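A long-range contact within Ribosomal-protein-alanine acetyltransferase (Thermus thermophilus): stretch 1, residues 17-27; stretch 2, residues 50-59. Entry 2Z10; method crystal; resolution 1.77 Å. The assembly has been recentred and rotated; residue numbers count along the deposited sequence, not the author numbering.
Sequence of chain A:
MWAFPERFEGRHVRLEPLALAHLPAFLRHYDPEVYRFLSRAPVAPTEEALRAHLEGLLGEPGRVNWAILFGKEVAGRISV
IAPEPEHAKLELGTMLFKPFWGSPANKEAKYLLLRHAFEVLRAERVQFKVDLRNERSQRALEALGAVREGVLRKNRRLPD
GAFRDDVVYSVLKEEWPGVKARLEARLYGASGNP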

# COMPACT_ATOMS: atom_id res chain seq x y z
N PRO A 17 -5.61 -15.26 -20.42
CA PRO A 17 -5.95 -13.88 -20.07
C PRO A 17 -7.42 -13.63 -19.84
O PRO A 17 -8.26 -14.06 -20.65
CB PRO A 17 -5.47 -13.09 -21.28
CG PRO A 17 -4.38 -13.94 -21.84
CD PRO A 17 -4.90 -15.34 -21.71
N LEU A 18 -7.75 -12.97 -18.74
CA LEU A 18 -9.14 -12.68 -18.44
C LEU A 18 -9.64 -11.68 -19.48
O LEU A 18 -8.90 -10.72 -19.87
CB LEU A 18 -9.27 -12.09 -17.04
CG LEU A 18 -10.71 -11.93 -16.51
CD1 LEU A 18 -11.35 -13.27 -16.30
CD2 LEU A 18 -10.64 -11.18 -15.16
N ALA A 19 -10.89 -11.86 -19.91
CA ALA A 19 -11.45 -10.98 -20.93
C ALA A 19 -12.94 -10.84 -20.80
O ALA A 19 -13.56 -11.56 -20.03
CB ALA A 19 -11.12 -11.52 -22.31
N LEU A 20 -13.52 -9.91 -21.56
CA LEU A 20 -14.97 -9.74 -21.50
C LEU A 20 -15.66 -11.01 -21.92
O LEU A 20 -16.80 -11.28 -21.51
CB LEU A 20 -15.43 -8.59 -22.41
CG LEU A 20 -15.11 -7.19 -21.92
CD1 LEU A 20 -15.61 -6.16 -22.98
CD2 LEU A 20 -15.79 -6.94 -20.57
N ALA A 21 -15.00 -11.81 -22.74
CA ALA A 21 -15.58 -13.07 -23.20
C ALA A 21 -15.85 -14.03 -22.05
O ALA A 21 -16.55 -15.03 -22.22
CB ALA A 21 -14.67 -13.76 -24.22
N HIS A 22 -15.25 -13.75 -20.89
CA HIS A 22 -15.46 -14.61 -19.74
C HIS A 22 -16.68 -14.23 -18.93
O HIS A 22 -17.04 -14.95 -17.99
CB HIS A 22 -14.24 -14.60 -18.82
CG HIS A 22 -13.05 -15.26 -19.42
ND1 HIS A 22 -11.93 -14.57 -19.83
CD2 HIS A 22 -12.84 -16.56 -19.76
CE1 HIS A 22 -11.09 -15.41 -20.40
NE2 HIS A 22 -11.61 -16.62 -20.38
N LEU A 23 -17.30 -13.11 -19.27
CA LEU A 23 -18.46 -12.69 -18.49
C LEU A 23 -19.53 -13.76 -18.25
O LEU A 23 -20.08 -13.87 -17.16
CB LEU A 23 -19.09 -11.47 -19.15
CG LEU A 23 -20.27 -10.83 -18.42
CD1 LEU A 23 -19.85 -10.33 -17.04
CD2 LEU A 23 -20.77 -9.68 -19.28
N PRO A 24 -19.87 -14.57 -19.27
CA PRO A 24 -20.90 -15.59 -19.03
C PRO A 24 -20.64 -16.47 -17.83
O PRO A 24 -21.57 -16.91 -17.15
CB PRO A 24 -20.90 -16.39 -20.35
CG PRO A 24 -20.57 -15.31 -21.38
CD PRO A 24 -19.44 -14.55 -20.67
N ALA A 25 -19.37 -16.80 -17.58
CA ALA A 25 -19.04 -17.62 -16.43
C ALA A 25 -19.42 -16.88 -15.15
O ALA A 25 -19.86 -17.50 -14.16
CB ALA A 25 -17.52 -17.95 -16.42
N PHE A 26 -19.21 -15.56 -15.13
CA PHE A 26 -19.57 -14.79 -13.96
C PHE A 26 -21.09 -14.75 -13.79
O PHE A 26 -21.60 -14.74 -12.68
CB PHE A 26 -19.06 -13.35 -14.08
CG PHE A 26 -17.58 -13.23 -13.92
CD1 PHE A 26 -17.04 -12.77 -12.72
CD2 PHE A 26 -16.73 -13.54 -14.96
CE1 PHE A 26 -15.65 -12.61 -12.58
CE2 PHE A 26 -15.34 -13.39 -14.82
CZ PHE A 26 -14.82 -12.93 -13.63
N LEU A 27 -21.81 -14.72 -14.90
CA LEU A 27 -23.29 -14.67 -14.81
C LEU A 27 -23.86 -16.04 -14.44
O LEU A 27 -24.94 -16.16 -13.85
CB LEU A 27 -23.86 -14.24 -16.17
CG LEU A 27 -23.23 -12.97 -16.77
CD1 LEU A 27 -23.93 -12.66 -18.12
CD2 LEU A 27 -23.43 -11.79 -15.79
N LEU A 50 -22.44 -7.26 -12.86
CA LEU A 50 -21.30 -8.17 -13.01
C LEU A 50 -20.40 -7.66 -14.13
O LEU A 50 -19.17 -7.73 -14.02
CB LEU A 50 -21.80 -9.60 -13.27
CG LEU A 50 -22.30 -10.17 -11.93
CD1 LEU A 50 -23.36 -11.29 -12.10
CD2 LEU A 50 -21.11 -10.72 -11.16
N ARG A 51 -20.98 -7.15 -15.21
CA ARG A 51 -20.15 -6.59 -16.29
C ARG A 51 -19.28 -5.45 -15.71
O ARG A 51 -18.05 -5.36 -15.96
CB ARG A 51 -21.03 -6.03 -17.44
CG ARG A 51 -20.18 -5.44 -18.58
CD ARG A 51 -20.99 -4.90 -19.75
NE ARG A 51 -21.90 -5.90 -20.27
CZ ARG A 51 -21.63 -6.74 -21.28
NH1 ARG A 51 -20.46 -6.72 -21.92
NH2 ARG A 51 -22.58 -7.60 -21.64
N ALA A 52 -19.91 -4.59 -14.91
CA ALA A 52 -19.17 -3.46 -14.32
C ALA A 52 -18.01 -3.99 -13.47
O ALA A 52 -16.89 -3.48 -13.56
CB ALA A 52 -20.08 -2.61 -13.48
N HIS A 53 -18.28 -4.99 -12.65
CA HIS A 53 -17.22 -5.57 -11.83
C HIS A 53 -16.08 -6.11 -12.69
O HIS A 53 -14.90 -5.81 -12.44
CB HIS A 53 -17.77 -6.70 -10.96
CG HIS A 53 -16.72 -7.43 -10.20
ND1 HIS A 53 -16.13 -6.89 -9.08
CD2 HIS A 53 -16.10 -8.62 -10.42
CE1 HIS A 53 -15.19 -7.73 -8.64
NE2 HIS A 53 -15.16 -8.78 -9.44
N LEU A 54 -16.41 -6.90 -13.72
CA LEU A 54 -15.36 -7.46 -14.58
C LEU A 54 -14.62 -6.34 -15.32
O LEU A 54 -13.39 -6.37 -15.44
CB LEU A 54 -15.95 -8.46 -15.59
CG LEU A 54 -15.03 -9.10 -16.64
CD1 LEU A 54 -13.87 -9.81 -15.92
CD2 LEU A 54 -15.83 -10.06 -17.54
N GLU A 55 -15.34 -5.35 -15.84
CA GLU A 55 -14.64 -4.25 -16.52
C GLU A 55 -13.69 -3.54 -15.54
O GLU A 55 -12.62 -3.06 -15.94
CB GLU A 55 -15.65 -3.23 -17.06
CG GLU A 55 -16.49 -3.78 -18.21
CD GLU A 55 -17.62 -2.82 -18.57
OE1 GLU A 55 -18.14 -2.12 -17.65
OE2 GLU A 55 -18.00 -2.78 -19.76
N GLY A 56 -14.08 -3.49 -14.27
CA GLY A 56 -13.25 -2.87 -13.26
C GLY A 56 -11.94 -3.63 -13.12
O GLY A 56 -10.85 -3.05 -13.04
N LEU A 57 -12.03 -4.96 -13.07
CA LEU A 57 -10.81 -5.74 -12.95
C LEU A 57 -9.89 -5.51 -14.15
O LEU A 57 -8.68 -5.34 -13.99
CB LEU A 57 -11.13 -7.23 -12.91
CG LEU A 57 -12.01 -7.74 -11.76
CD1 LEU A 57 -12.30 -9.25 -11.99
CD2 LEU A 57 -11.32 -7.54 -10.43
N LEU A 58 -10.47 -5.52 -15.35
CA LEU A 58 -9.67 -5.37 -16.55
C LEU A 58 -9.09 -3.97 -16.73
O LEU A 58 -8.09 -3.81 -17.43
CB LEU A 58 -10.50 -5.75 -17.78
CG LEU A 58 -11.14 -7.16 -17.71
CD1 LEU A 58 -12.08 -7.37 -18.91
CD2 LEU A 58 -10.04 -8.26 -17.75
N GLY A 59 -9.72 -2.99 -16.10
CA GLY A 59 -9.27 -1.62 -16.28
C GLY A 59 -8.32 -1.02 -15.27
O GLY A 59 -7.82 0.08 -15.46

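This is an apolar contact, dominated by leucines, between a loop that passes through a 3-10 turn into a helix and a second helix, with no hydrogen bond crossing. The two stretches bury 665 Å² of surface. The helical part of stretch 1 and the helix of stretch 2 run at 133° to each other, closer to antiparallel than parallel, and their axes approach to 10.0 Å. The register agrees with this: the CA of A19 is nearest that of L58, L23 that of R51, F26 that of L50.

L54 is the centre of the contact and has the largest covered area. L54 CD1 lies 3.6 Å from L18 CD2 and 4.0 Å from F26 CZ. L54 CD2 packs 3.9 Å from L23 CB and also touches backbone, 3.7 Å from A19 O.

One helical turn later, L58 packs on the loop and the 3-10 turn after it. L58 CD2 is 3.9 Å from L18 CG, and L58 CD1 is 4.1 Å from L20 CD2. L20 CD2 also lies 4.0 Å from the aliphatic CG of E55.

One turn before L54, L50 meets the helical residues. L50 CB is 3.7 Å from L27 CD2 and 4.3 Å from L23 CD1. R51 joins through its guanidinium: L23 CD2 sits over one face, 3.6 Å from R51 NH2. This is van der Waals packing, and NH2 finds its hydrogen bond elsewhere in the structure.

The bonds that follow lie within each stretch. H22 N donates to A19 O at 2.9 Å, and A19 N donates to H22 ND1 at 2.9 Å, tying the turn together. In stretch 2, L54 N bonds L50 O at 2.9 Å and L58 N bonds L54 O at 3.0 Å, spacing the three leucines one turn apart, all directed toward stretch 1.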